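Long-range contacts in phospholipase C-beta (PLC-beta) (Sepia officinalis, PDB 3QR0), which is a multidomain phospholipase C of the beta class, combining a PH domain, EF-hand-like regions, a calcium-bearing TIM barrel and a C2 domain: residues Arg71-Ala76 against Glu135-Tyr140; Lys17-Leu22 against Ala130-Glu135; Leu678-Val683 against Lys710-Asp715; Glu674-Pro679 against Leu716-Ile721. All blocks are in the same frame, centred on the assembly; numbering follows the deposited sequence. Where two conformers were deposited one is given.

Interaction 1 (Arg71-Ala76 against Glu135-Tyr140); sequences RDIRCA and EEVFSY
This is a helix-on-sheet packing contact inside the PH domain: the C-terminal helix 127-141 lies along strand 70-75, which is outermost in its sheet, and the two run almost antiparallel, their axes at 170° and 7.8 Å apart at closest. Ile73 is the strand's contribution to the apolar layer. Its CG1 stands anti to the backbone N, which sends CD1 to Val137 CB at 4.0 Å, crossing that side chain at about a right angle. The CG2 branch sits against the helix backbone, 3.6 Å from Phe138 N and 3.8 Å from Phe138 CB. Phe138 leaves the helix with CG anti to the backbone N (chi1 -171°), and the ring is carried back past Ile73 to the bulged part of the strand at Asp72. There Asp72 OD1 approaches Phe138 CE1 obliquely to 3.3 Å, with carboxylate and ring planes 62° apart. Arg71 and Asp72 form a classic beta bulge opposite Cys109 of strand 105-110, and both start out away from the helix. Arg74 holds the Asp72 carboxylate side-on, NE and NH2 both bonding to OD2, with Arg74 NE 2.8 Å from Asp72 OD2. Lys406, from the X-domain region, forms a salt bridge with Asp72 OD1 and a cation-pi contact with Phe138, while Tyr142 stacks on that ring. The contact thus joins an apolar seam to a charged border: aliphatic groups fix the helix on the strand, and the acid, buried beside an aromatic ring, has a cation at each oxygen, which probably keeps it ionised.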
loop_
_atom_site.group_PDB
_atom_site.type_symbol
_atom_site.label_atom_id
_atom_site.label_comp_id
_atom_site.label_asym_id
_atom_site.label_seq_id
_atom_site.Cartn_x
_atom_site.Cartn_y
_atom_site.Cartn_z
ATOM N N ARG A 71 2.798 12.820 0.113
ATOM C CA ARG A 71 3.819 11.774 0.211
ATOM C C ARG A 71 4.853 12.077 1.274
ATOM O O ARG A 71 5.317 11.185 1.983
ATOM C CB ARG A 71 4.511 11.604 -1.146
ATOM C CG ARG A 71 3.573 11.161 -2.259
ATOM C CD ARG A 71 3.059 9.762 -2.031
ATOM N NE ARG A 71 1.983 9.399 -2.949
ATOM C CZ ARG A 71 1.457 8.181 -3.052
ATOM N NH1 ARG A 71 1.907 7.179 -2.308
ATOM N NH2 ARG A 71 0.479 7.961 -3.918
ATOM N N ASP A 72 5.231 13.341 1.379
ATOM C CA ASP A 72 6.162 13.749 2.403
ATOM C C ASP A 72 6.018 15.236 2.670
ATOM O O ASP A 72 5.522 15.986 1.828
ATOM C CB ASP A 72 7.597 13.428 1.972
ATOM C CG ASP A 72 8.532 13.178 3.152
ATOM O OD1 ASP A 72 8.118 13.337 4.326
ATOM O OD2 ASP A 72 9.701 12.823 2.899
ATOM N N ILE A 73 6.429 15.631 3.868
ATOM C CA ILE A 73 6.589 17.023 4.223
ATOM C C ILE A 73 7.882 17.100 5.017
ATOM O O ILE A 73 8.111 16.296 5.927
ATOM C CB ILE A 73 5.371 17.591 4.998
ATOM C CG1 ILE A 73 5.634 19.035 5.431
ATOM C CG2 ILE A 73 5.001 16.704 6.181
ATOM C CD1 ILE A 73 4.390 19.770 5.897
ATOM N N ARG A 74 8.741 18.041 4.629
ATOM C CA ARG A 74 10.091 18.155 5.181
ATOM C C ARG A 74 10.358 19.579 5.616
ATOM O O ARG A 74 9.801 20.516 5.052
ATOM C CB ARG A 74 11.123 17.775 4.123
ATOM C CG ARG A 74 11.002 16.363 3.636
ATOM C CD ARG A 74 11.651 16.152 2.288
ATOM N NE ARG A 74 11.169 14.903 1.715
ATOM C CZ ARG A 74 11.381 14.499 0.466
ATOM N NH1 ARG A 74 12.110 15.226 -0.375
ATOM N NH2 ARG A 74 10.863 13.345 0.069
ATOM N N CYS A 75 11.222 19.741 6.609
ATOM C CA CYS A 75 11.589 21.067 7.081
ATOM C C CYS A 75 13.076 21.151 7.379
ATOM O O CYS A 75 13.780 20.142 7.372
ATOM C CB CYS A 75 10.777 21.440 8.322
ATOM S SG CYS A 75 11.129 20.428 9.788
ATOM N N ALA A 76 13.542 22.374 7.626
ATOM C CA ALA A 76 14.933 22.625 7.990
ATOM C C ALA A 76 15.889 22.079 6.926
ATOM O O ALA A 76 15.700 22.340 5.733
ATOM C CB ALA A 76 15.231 22.044 9.372
ATOM N N GLU A 135 5.701 17.610 11.316
ATOM C CA GLU A 135 5.392 16.416 12.101
ATOM C C GLU A 135 3.904 16.083 12.079
ATOM O O GLU A 135 3.530 14.922 11.953
ATOM C CB GLU A 135 5.868 16.577 13.543
ATOM C CG GLU A 135 7.378 16.611 13.652
ATOM C CD GLU A 135 7.867 16.871 15.059
ATOM O OE1 GLU A 135 7.301 17.757 15.740
ATOM O OE2 GLU A 135 8.833 16.195 15.478
ATOM N N GLU A 136 3.063 17.102 12.190
ATOM C CA GLU A 136 1.617 16.888 12.242
ATOM C C GLU A 136 1.068 16.418 10.903
ATOM O O GLU A 136 0.360 15.412 10.842
ATOM C CB GLU A 136 0.893 18.161 12.696
ATOM C CG GLU A 136 1.068 18.481 14.179
ATOM C CD GLU A 136 0.516 17.405 15.103
ATOM O OE1 GLU A 136 -0.546 16.824 14.790
ATOM O OE2 GLU A 136 1.148 17.149 16.154
ATOM N N VAL A 137 1.402 17.139 9.835
ATOM C CA VAL A 137 0.883 16.817 8.506
ATOM C C VAL A 137 1.349 15.437 8.031
ATOM O O VAL A 137 0.570 14.697 7.432
ATOM C CB VAL A 137 1.261 17.896 7.474
ATOM C CG1 VAL A 137 0.876 17.456 6.065
ATOM C CG2 VAL A 137 0.580 19.206 7.825
ATOM N N PHE A 138 2.605 15.087 8.309
ATOM C CA PHE A 138 3.098 13.762 7.953
ATOM C C PHE A 138 2.255 12.680 8.638
ATOM O O PHE A 138 1.827 11.725 7.991
ATOM C CB PHE A 138 4.575 13.586 8.314
ATOM C CG PHE A 138 5.176 12.323 7.760
ATOM C CD1 PHE A 138 5.737 12.309 6.489
ATOM C CD2 PHE A 138 5.156 11.145 8.496
ATOM C CE1 PHE A 138 6.280 11.135 5.954
ATOM C CE2 PHE A 138 5.696 9.966 7.972
ATOM C CZ PHE A 138 6.264 9.966 6.696
ATOM N N SER A 139 2.007 12.841 9.938
ATOM C CA SER A 139 1.214 11.863 10.680
ATOM C C SER A 139 -0.202 11.717 10.102
ATOM O O SER A 139 -0.732 10.614 10.083
ATOM C CB SER A 139 1.176 12.177 12.189
ATOM O OG SER A 139 0.345 13.287 12.478
ATOM N N TYR A 140 -0.796 12.804 9.602
ATOM C CA TYR A 140 -2.143 12.731 9.015
ATOM C C TYR A 140 -2.139 12.028 7.664
ATOM O O TYR A 140 -3.084 11.315 7.342
ATOM C CB TYR A 140 -2.796 14.111 8.822
ATOM C CG TYR A 140 -2.719 15.052 9.997
ATOM C CD1 TYR A 140 -2.795 14.592 11.313
ATOM C CD2 TYR A 140 -2.606 16.416 9.790
ATOM C CE1 TYR A 140 -2.718 15.487 12.388
ATOM C CE2 TYR A 140 -2.535 17.304 10.841
ATOM C CZ TYR A 140 -2.590 16.844 12.133
ATOM O OH TYR A 140 -2.509 17.759 13.160
#

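Interaction 2 (Lys17-Leu22 against Ala130-Glu135); sequences KVPEQL and AKKWSE
Leu22 and Trp133 meet tip to tip, the leucine's two methyls spread over one face of the indole. Leu22 CD2 stands 3.8 Å from the centroid of the Trp133 five-membered ring, only 23° off the ring normal, a clear CH-pi contact. The other methyl, Leu22 CD1, lies 4.0 Å from Trp133 CD2 and CE3, so it covers the part of the indole nearer the six-membered ring. Both side chains have CG anti to the carbonyl carbon, Trp133 with chi1 -82°, and this turns the indole to receive the short helix 20-24, for which Pro19 is the N-cap residue. Alongside, Gln21 extends fully from a CG anti to its backbone N and faces the end of Lys132: Gln21 OE1 is 3.6 Å from Lys132 CD. The lysine chain bends at chi2 and chi4, and its tip comes round to Pro19, with Lys132 NZ 4.2 Å from Pro19 CG. Asp26 OD2 accepts hydrogen bonds from both Gln21 NE2 and Trp133 NE1, and Phe28 meets the indole edge-to-face. The PH domain's N-terminal helix is therefore held to its C-terminal helix by methyl-on-indole packing, while one shared carboxylate oxygen satisfies the buried indole N-H and probably helps set the ring's rotation.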
loop_
_atom_site.group_PDB
_atom_site.type_symbol
_atom_site.label_atom_id
_atom_site.label_comp_id
_atom_site.label_asym_id
_atom_site.label_seq_id
_atom_site.Cartn_x
_atom_site.Cartn_y
_atom_site.Cartn_z
ATOM N N LYS A 17 -5.564 13.725 15.200
ATOM C CA LYS A 17 -5.915 14.689 16.232
ATOM C C LYS A 17 -5.224 15.996 15.873
ATOM O O LYS A 17 -4.008 16.101 15.990
ATOM C CB LYS A 17 -5.454 14.186 17.602
ATOM C CG LYS A 17 -5.832 15.097 18.750
ATOM C CD LYS A 17 -5.744 14.381 20.083
ATOM C CE LYS A 17 -6.145 15.301 21.218
ATOM N NZ LYS A 17 -6.414 14.553 22.477
ATOM N N VAL A 18 -5.997 16.971 15.399
ATOM C CA VAL A 18 -5.426 18.187 14.822
ATOM C C VAL A 18 -5.397 19.295 15.865
ATOM O O VAL A 18 -6.445 19.700 16.346
ATOM C CB VAL A 18 -6.229 18.665 13.594
ATOM C CG1 VAL A 18 -5.566 19.882 12.950
ATOM C CG2 VAL A 18 -6.362 17.545 12.578
ATOM N N PRO A 19 -4.194 19.787 16.221
ATOM C CA PRO A 19 -4.110 20.865 17.210
ATOM C C PRO A 19 -4.890 22.103 16.788
ATOM O O PRO A 19 -4.958 22.408 15.596
ATOM C CB PRO A 19 -2.612 21.193 17.253
ATOM C CG PRO A 19 -1.935 19.988 16.740
ATOM C CD PRO A 19 -2.860 19.378 15.747
ATOM N N GLU A 20 -5.460 22.813 17.761
ATOM C CA GLU A 20 -6.171 24.062 17.481
ATOM C C GLU A 20 -5.319 25.045 16.662
ATOM O O GLU A 20 -5.852 25.786 15.837
ATOM C CB GLU A 20 -6.648 24.726 18.781
ATOM C CG GLU A 20 -7.998 24.218 19.273
ATOM C CD GLU A 20 -9.158 24.734 18.432
ATOM O OE1 GLU A 20 -9.363 25.970 18.389
ATOM O OE2 GLU A 20 -9.865 23.906 17.819
ATOM N N GLN A 21 -4.006 25.035 16.890
ATOM C CA GLN A 21 -3.065 25.878 16.148
ATOM C C GLN A 21 -3.155 25.662 14.635
ATOM O O GLN A 21 -3.138 26.628 13.877
ATOM C CB GLN A 21 -1.630 25.613 16.614
ATOM C CG GLN A 21 -0.570 26.503 15.958
ATOM C CD GLN A 21 0.848 26.116 16.347
ATOM O OE1 GLN A 21 1.073 25.507 17.392
ATOM N NE2 GLN A 21 1.816 26.470 15.501
ATOM N N LEU A 22 -3.246 24.402 14.204
ATOM C CA LEU A 22 -3.328 24.083 12.774
ATOM C C LEU A 22 -4.724 24.320 12.207
ATOM O O LEU A 22 -4.866 24.607 11.017
ATOM C CB LEU A 22 -2.902 22.637 12.481
ATOM C CG LEU A 22 -1.526 22.134 12.947
ATOM C CD1 LEU A 22 -0.918 21.225 11.888
ATOM C CD2 LEU A 22 -0.562 23.263 13.306
ATOM N N ALA A 130 7.571 25.507 11.462
ATOM C CA ALA A 130 7.930 24.607 10.363
ATOM C C ALA A 130 8.004 23.154 10.837
ATOM O O ALA A 130 7.510 22.249 10.160
ATOM C CB ALA A 130 9.259 25.026 9.729
ATOM N N LYS A 131 8.622 22.943 11.994
ATOM C CA LYS A 131 8.763 21.604 12.562
ATOM C C LYS A 131 7.405 21.028 12.957
ATOM O O LYS A 131 7.077 19.903 12.584
ATOM C CB LYS A 131 9.707 21.626 13.772
ATOM C CG LYS A 131 10.002 20.250 14.358
ATOM C CD LYS A 131 11.088 20.325 15.424
ATOM C CE LYS A 131 11.304 18.976 16.095
ATOM N NZ LYS A 131 12.307 19.068 17.194
ATOM N N LYS A 132 6.613 21.803 13.695
ATOM C CA LYS A 132 5.295 21.341 14.142
ATOM C C LYS A 132 4.397 20.937 12.971
ATOM O O LYS A 132 3.768 19.880 13.015
ATOM C CB LYS A 132 4.588 22.400 14.990
ATOM C CG LYS A 132 3.245 21.932 15.546
ATOM C CD LYS A 132 2.976 22.465 16.944
ATOM C CE LYS A 132 1.870 21.675 17.651
ATOM N NZ LYS A 132 2.140 20.208 17.722
ATOM N N TRP A 133 4.337 21.771 11.934
ATOM C CA TRP A 133 3.520 21.450 10.753
ATOM C C TRP A 133 4.025 20.196 10.042
ATOM O O TRP A 133 3.235 19.364 9.617
ATOM C CB TRP A 133 3.454 22.623 9.771
ATOM C CG TRP A 133 2.434 23.628 10.155
ATOM C CD1 TRP A 133 2.557 24.593 11.106
ATOM C CD2 TRP A 133 1.120 23.771 9.606
ATOM N NE1 TRP A 133 1.407 25.330 11.184
ATOM C CE2 TRP A 133 0.506 24.847 10.274
ATOM C CE3 TRP A 133 0.406 23.099 8.610
ATOM C CZ2 TRP A 133 -0.795 25.263 9.985
ATOM C CZ3 TRP A 133 -0.890 23.519 8.321
ATOM C CH2 TRP A 133 -1.472 24.589 9.006
ATOM N N SER A 134 5.343 20.068 9.927
ATOM C CA SER A 134 5.945 18.912 9.270
ATOM C C SER A 134 5.606 17.607 9.988
ATOM O O SER A 134 5.256 16.617 9.347
ATOM C CB SER A 134 7.463 19.074 9.181
ATOM O OG SER A 134 8.009 18.123 8.281
ATOM N N GLU A 135 5.701 17.610 11.316
ATOM C CA GLU A 135 5.392 16.416 12.101
ATOM C C GLU A 135 3.904 16.083 12.079
ATOM O O GLU A 135 3.530 14.922 11.953
ATOM C CB GLU A 135 5.868 16.577 13.543
ATOM C CG GLU A 135 7.378 16.611 13.652
ATOM C CD GLU A 135 7.867 16.871 15.059
ATOM O OE1 GLU A 135 7.301 17.757 15.740
ATOM O OE2 GLU A 135 8.833 16.195 15.478
#

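Interaction 3 (Leu678-Val683 against Lys710-Asp715); sequences LPTDTV and KVVLPD
Asp681 OD2 is gripped twice: the backbone Leu713 N reaches its syn lone pair at 2.9 Å with a nearly straight N-H...O angle of 166°, and a water donates to it. That water is a three-way link, since it also donates to Leu713 O, 2.7 Å away, and accepts from Leu678 N. The second oxygen takes the preceding amide, Val712 N lying 2.8 Å from Asp681 OD1 but meeting it 26° out of the carboxylate plane. One carboxylate thus binds two successive backbone N-H groups where the chain turns out of strand 706-711. The aspartate is buried, and these donors would help stabilise its charge. Around the carboxylate the packing is aliphatic. Val711 CG1 lies 3.7 Å from Asp681 OD2, and Thr680 turns its methyl across Val712, with Thr680 CG2 3.9 Å from Val712 CG2. Beside this polar cluster, Leu678 CD1 rests 3.6 Å from Leu713 CB, the two side chains crossing obliquely. The 3-10 turn at 679-681 is itself pinned by Asp681 N and Thr682 OG1, which both donate to Leu678 O. In the C2 domain this loop links strands 669-676 and 683-684, and it grips the end of strand 706-711, a strand of the other sheet paired with 650-660.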
loop_
_atom_site.group_PDB
_atom_site.type_symbol
_atom_site.label_atom_id
_atom_site.label_comp_id
_atom_site.label_asym_id
_atom_site.label_seq_id
_atom_site.Cartn_x
_atom_site.Cartn_y
_atom_site.Cartn_z
ATOM N N LEU A 678 -1.083 -19.792 -3.925
ATOM C CA LEU A 678 -0.475 -20.966 -4.537
ATOM C C LEU A 678 -0.935 -21.061 -5.991
ATOM O O LEU A 678 -2.019 -20.577 -6.329
ATOM C CB LEU A 678 -0.852 -22.248 -3.792
ATOM C CG LEU A 678 -0.258 -22.472 -2.394
ATOM C CD1 LEU A 678 -0.571 -23.889 -1.936
ATOM C CD2 LEU A 678 1.243 -22.231 -2.375
ATOM N N PRO A 679 -0.117 -21.676 -6.859
ATOM C CA PRO A 679 -0.525 -21.836 -8.252
ATOM C C PRO A 679 -1.922 -22.445 -8.395
ATOM O O PRO A 679 -2.712 -21.966 -9.204
ATOM C CB PRO A 679 0.545 -22.771 -8.823
ATOM C CG PRO A 679 1.748 -22.489 -8.016
ATOM C CD PRO A 679 1.260 -22.155 -6.635
ATOM N N THR A 680 -2.228 -23.464 -7.593
ATOM C CA THR A 680 -3.543 -24.120 -7.636
ATOM C C THR A 680 -4.701 -23.206 -7.195
ATOM O O THR A 680 -5.857 -23.476 -7.517
ATOM C CB THR A 680 -3.555 -25.413 -6.780
ATOM O OG1 THR A 680 -4.673 -26.232 -7.149
ATOM C CG2 THR A 680 -3.619 -25.093 -5.289
ATOM N N ASP A 681 -4.390 -22.139 -6.461
ATOM C CA ASP A 681 -5.396 -21.184 -5.982
ATOM C C ASP A 681 -5.404 -19.873 -6.768
ATOM O O ASP A 681 -6.190 -18.971 -6.464
ATOM C CB ASP A 681 -5.145 -20.853 -4.506
ATOM C CG ASP A 681 -5.326 -22.051 -3.588
ATOM O OD1 ASP A 681 -6.102 -22.960 -3.935
ATOM O OD2 ASP A 681 -4.695 -22.078 -2.509
ATOM N N THR A 682 -4.532 -19.750 -7.762
ATOM C CA THR A 682 -4.408 -18.503 -8.500
ATOM C C THR A 682 -5.386 -18.490 -9.677
ATOM O O THR A 682 -5.363 -19.382 -10.515
ATOM C CB THR A 682 -2.959 -18.284 -8.957
ATOM O OG1 THR A 682 -2.134 -18.128 -7.795
ATOM C CG2 THR A 682 -2.842 -17.050 -9.838
ATOM N N VAL A 683 -6.250 -17.479 -9.707
ATOM C CA VAL A 683 -7.295 -17.347 -10.716
ATOM C C VAL A 683 -7.243 -15.950 -11.321
ATOM O O VAL A 683 -7.507 -14.951 -10.633
ATOM C CB VAL A 683 -8.694 -17.577 -10.102
ATOM C CG1 VAL A 683 -9.783 -17.390 -11.159
ATOM C CG2 VAL A 683 -8.786 -18.965 -9.467
ATOM N N LYS A 710 -12.538 -24.138 -3.951
ATOM C CA LYS A 710 -11.566 -24.729 -3.039
ATOM C C LYS A 710 -10.271 -23.936 -3.041
ATOM O O LYS A 710 -9.495 -24.006 -3.994
ATOM C CB LYS A 710 -11.274 -26.178 -3.425
ATOM C CG LYS A 710 -10.315 -26.886 -2.467
ATOM C CD LYS A 710 -10.111 -28.349 -2.842
ATOM C CE LYS A 710 -9.288 -29.077 -1.785
ATOM N NZ LYS A 710 -8.961 -30.480 -2.194
ATOM N N VAL A 711 -10.046 -23.183 -1.971
ATOM C CA VAL A 711 -8.775 -22.503 -1.765
ATOM C C VAL A 711 -7.922 -23.377 -0.850
ATOM O O VAL A 711 -8.167 -23.449 0.356
ATOM C CB VAL A 711 -8.975 -21.114 -1.135
ATOM C CG1 VAL A 711 -7.636 -20.385 -1.026
ATOM C CG2 VAL A 711 -9.981 -20.304 -1.953
ATOM N N VAL A 712 -6.930 -24.047 -1.437
ATOM C CA VAL A 712 -6.064 -24.966 -0.698
ATOM C C VAL A 712 -5.303 -24.308 0.458
ATOM O O VAL A 712 -5.245 -24.870 1.551
ATOM C CB VAL A 712 -5.057 -25.666 -1.638
ATOM C CG1 VAL A 712 -3.928 -26.312 -0.836
ATOM C CG2 VAL A 712 -5.774 -26.702 -2.500
ATOM N N LEU A 713 -4.728 -23.129 0.221
ATOM C CA LEU A 713 -3.916 -22.443 1.234
ATOM C C LEU A 713 -4.340 -20.981 1.391
ATOM O O LEU A 713 -3.702 -20.074 0.849
ATOM C CB LEU A 713 -2.423 -22.546 0.885
ATOM C CG LEU A 713 -1.486 -22.876 2.052
ATOM C CD1 LEU A 713 -1.657 -21.902 3.202
ATOM C CD2 LEU A 713 -1.703 -24.308 2.521
ATOM N N PRO A 714 -5.425 -20.744 2.142
ATOM C CA PRO A 714 -5.945 -19.388 2.306
ATOM C C PRO A 714 -4.928 -18.351 2.813
ATOM O O PRO A 714 -4.922 -17.225 2.328
ATOM C CB PRO A 714 -7.075 -19.573 3.321
ATOM C CG PRO A 714 -7.542 -20.961 3.097
ATOM C CD PRO A 714 -6.298 -21.742 2.786
ATOM N N ASP A 715 -4.071 -18.725 3.759
ATOM C CA ASP A 715 -3.155 -17.748 4.364
ATOM C C ASP A 715 -2.032 -17.277 3.435
ATOM O O ASP A 715 -1.365 -16.296 3.745
ATOM C CB ASP A 715 -2.575 -18.271 5.684
ATOM C CG ASP A 715 -3.610 -18.290 6.816
ATOM O OD1 ASP A 715 -4.684 -17.646 6.678
ATOM O OD2 ASP A 715 -3.343 -18.957 7.841
HETATM O O HOH W 1 -3.130 -19.983 -1.837
#

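Interaction 4 (Glu674-Pro679 against Leu716-Ile721); sequences EMYGLP and LAVVRI. With GOL (glycerol), chain E.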
loop_
_atom_site.group_PDB
_atom_site.type_symbol
_atom_site.label_atom_id
_atom_site.label_comp_id
_atom_site.label_asym_id
_atom_site.label_seq_id
_atom_site.Cartn_x
_atom_site.Cartn_y
_atom_site.Cartn_z
ATOM N N GLU A 674 -10.112 -11.377 -8.904
ATOM C CA GLU A 674 -9.017 -12.323 -9.103
ATOM C C GLU A 674 -8.507 -12.836 -7.763
ATOM O O GLU A 674 -8.759 -12.229 -6.713
ATOM C CB GLU A 674 -7.883 -11.663 -9.904
ATOM C CG GLU A 674 -8.270 -11.406 -11.359
ATOM C CD GLU A 674 -7.104 -11.076 -12.280
ATOM O OE1 GLU A 674 -5.969 -10.853 -11.803
ATOM O OE2 GLU A 674 -7.337 -11.060 -13.511
ATOM N N MET A 675 -7.809 -13.969 -7.805
ATOM C CA MET A 675 -7.151 -14.517 -6.625
ATOM C C MET A 675 -5.707 -14.874 -6.961
ATOM O O MET A 675 -5.430 -15.413 -8.040
ATOM C CB MET A 675 -7.906 -15.746 -6.101
ATOM C CG MET A 675 -7.311 -16.362 -4.840
ATOM S SD MET A 675 -8.384 -17.554 -4.000
ATOM C CE MET A 675 -9.861 -16.570 -3.727
ATOM N N TYR A 676 -4.796 -14.553 -6.041
ATOM C CA TYR A 676 -3.376 -14.894 -6.170
ATOM C C TYR A 676 -2.921 -15.570 -4.890
ATOM O O TYR A 676 -3.183 -15.077 -3.790
ATOM C CB TYR A 676 -2.510 -13.647 -6.424
ATOM C CG TYR A 676 -3.183 -12.608 -7.276
ATOM C CD1 TYR A 676 -3.319 -12.786 -8.648
ATOM C CD2 TYR A 676 -3.708 -11.455 -6.711
ATOM C CE1 TYR A 676 -3.963 -11.836 -9.439
ATOM C CE2 TYR A 676 -4.351 -10.503 -7.491
ATOM C CZ TYR A 676 -4.471 -10.697 -8.855
ATOM O OH TYR A 676 -5.109 -9.750 -9.631
ATOM N N GLY A 677 -2.246 -16.700 -5.039
ATOM C CA GLY A 677 -1.728 -17.454 -3.902
ATOM C C GLY A 677 -0.883 -18.582 -4.439
ATOM O O GLY A 677 -0.074 -18.367 -5.331
ATOM N N LEU A 678 -1.083 -19.792 -3.925
ATOM C CA LEU A 678 -0.475 -20.966 -4.537
ATOM C C LEU A 678 -0.935 -21.061 -5.991
ATOM O O LEU A 678 -2.019 -20.577 -6.329
ATOM C CB LEU A 678 -0.852 -22.248 -3.792
ATOM C CG LEU A 678 -0.258 -22.472 -2.394
ATOM C CD1 LEU A 678 -0.571 -23.889 -1.936
ATOM C CD2 LEU A 678 1.243 -22.231 -2.375
ATOM N N PRO A 679 -0.117 -21.676 -6.859
ATOM C CA PRO A 679 -0.525 -21.836 -8.252
ATOM C C PRO A 679 -1.922 -22.445 -8.395
ATOM O O PRO A 679 -2.712 -21.966 -9.204
ATOM C CB PRO A 679 0.545 -22.771 -8.823
ATOM C CG PRO A 679 1.748 -22.489 -8.016
ATOM C CD PRO A 679 1.260 -22.155 -6.635
ATOM N N LEU A 716 -1.831 -17.955 2.305
ATOM C CA LEU A 716 -0.907 -17.480 1.267
ATOM C C LEU A 716 -1.617 -16.691 0.150
ATOM O O LEU A 716 -0.967 -16.214 -0.784
ATOM C CB LEU A 716 -0.141 -18.659 0.648
ATOM C CG LEU A 716 0.950 -19.317 1.503
ATOM C CD1 LEU A 716 1.524 -20.517 0.769
ATOM C CD2 LEU A 716 2.065 -18.331 1.853
ATOM N N ALA A 717 -2.933 -16.532 0.260
ATOM C CA ALA A 717 -3.737 -15.999 -0.834
ATOM C C ALA A 717 -4.346 -14.639 -0.532
ATOM O O ALA A 717 -4.592 -14.287 0.628
ATOM C CB ALA A 717 -4.840 -16.986 -1.194
ATOM N N VAL A 718 -4.605 -13.890 -1.600
ATOM C CA VAL A 718 -5.391 -12.673 -1.528
ATOM C C VAL A 718 -6.470 -12.711 -2.596
ATOM O O VAL A 718 -6.285 -13.320 -3.656
ATOM C CB VAL A 718 -4.514 -11.422 -1.715
ATOM C CG1 VAL A 718 -3.392 -11.416 -0.696
ATOM C CG2 VAL A 718 -3.951 -11.343 -3.143
ATOM N N VAL A 719 -7.602 -12.085 -2.301
ATOM C CA VAL A 719 -8.635 -11.836 -3.291
ATOM C C VAL A 719 -8.568 -10.359 -3.646
ATOM O O VAL A 719 -8.244 -9.512 -2.792
ATOM C CB VAL A 719 -10.044 -12.263 -2.788
ATOM C CG1 VAL A 719 -10.487 -11.428 -1.583
ATOM C CG2 VAL A 719 -11.059 -12.173 -3.914
ATOM N N ARG A 720 -8.823 -10.054 -4.916
ATOM C CA ARG A 720 -8.658 -8.706 -5.419
ATOM C C ARG A 720 -9.832 -8.293 -6.286
ATOM O O ARG A 720 -10.200 -9.013 -7.215
ATOM C CB ARG A 720 -7.372 -8.609 -6.237
ATOM C CG ARG A 720 -7.053 -7.210 -6.693
ATOM C CD ARG A 720 -5.696 -7.144 -7.341
ATOM N NE ARG A 720 -5.463 -5.834 -7.941
ATOM C CZ ARG A 720 -5.035 -5.618 -9.183
ATOM N NH1 ARG A 720 -4.776 -6.622 -10.016
ATOM N NH2 ARG A 720 -4.869 -4.373 -9.597
ATOM N N ILE A 721 -10.400 -7.127 -5.980
ATOM C CA ILE A 721 -11.443 -6.508 -6.798
ATOM C C ILE A 721 -10.812 -5.422 -7.666
ATOM O O ILE A 721 -10.109 -4.556 -7.149
ATOM C CB ILE A 721 -12.553 -5.889 -5.912
ATOM C CG1 ILE A 721 -13.352 -6.991 -5.206
ATOM C CG2 ILE A 721 -13.501 -5.024 -6.746
ATOM C CD1 ILE A 721 -14.422 -6.459 -4.226
HETATM C C1 GOL E . -7.748 -7.473 -14.320
HETATM O O1 GOL E . -8.187 -7.430 -15.659
HETATM C C2 GOL E . -6.265 -7.807 -14.326
HETATM O O2 GOL E . -6.087 -9.169 -14.628
HETATM C C3 GOL E . -5.637 -7.478 -12.978
HETATM O O3 GOL E . -4.752 -6.391 -13.129
#
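Two neighbouring antiparallel strands of a C2-domain sheet, 669-676 and 718-725, pair here, and their chains come close together just beyond the paired residues. Glu674 with Arg720 and Tyr676 with Val718 are hydrogen-bonded pairs, each with two backbone bonds, and Arg720 N to Glu674 O is 2.8 Å. Met675 and Val719 form the non-hydrogen-bonded pair between them and point to the opposite face, toward strand 650-660. Beyond Tyr676 the chains draw together, Gly677 CA coming within 3.9 Å of Ala717 CA, and Leu678 CD2 then meets Leu716 CD1. On the face carrying Glu674, Tyr676, Val718 and Arg720, the tyrosine ring is met edge-on: Val718 CG2 is 3.6 Å from Tyr676 CD2, and Arg720 CD lies in the ring plane beside CE2. Arg720 runs extended from CG to NE, so its NH1 arrives at Tyr676 OH (3.2 Å, 164°), which lies in the guanidinium plane. The hydroxyl in turn donates a hydrogen bond to the anti lone pair of Glu674 OE1, 2.6 Å away. Glycerol O2 donates to Glu674 OE2 at 2.5 Å, and glycerol O3 accepts from Arg720 NH1. His733 holds Arg720 NE, Arg684 makes a salt bridge with Glu674 OE1, and helix 605-613 packs on Tyr676. Tyr676 OH thus bridges Arg720 and Glu674, accepting from one and donating to the other, and the buried polar chain is likely to be polarised along its length.

From the N terminus, interaction 2 opens first at 17-22 and closes at 130-135, bringing the two ends of the PH domain together. Interaction 1 opens at 71-76, within that span, and closes at 135-140, so the two cross. They share Glu135, use the same helix 127-141 and touch where Tyr140 meets Val18 and Pro19. Far along the chain, interactions 4 and 3 start from one stretch, sharing Leu678 and Pro679; interaction 3 ties the loop to a strand end of the other C2-domain sheet, while interaction 4 joins neighbouring strands within one sheet. The PH-domain and C2-domain pairs follow in series, with centres 34 to 46 Å apart, on opposite sides of the chain's centre.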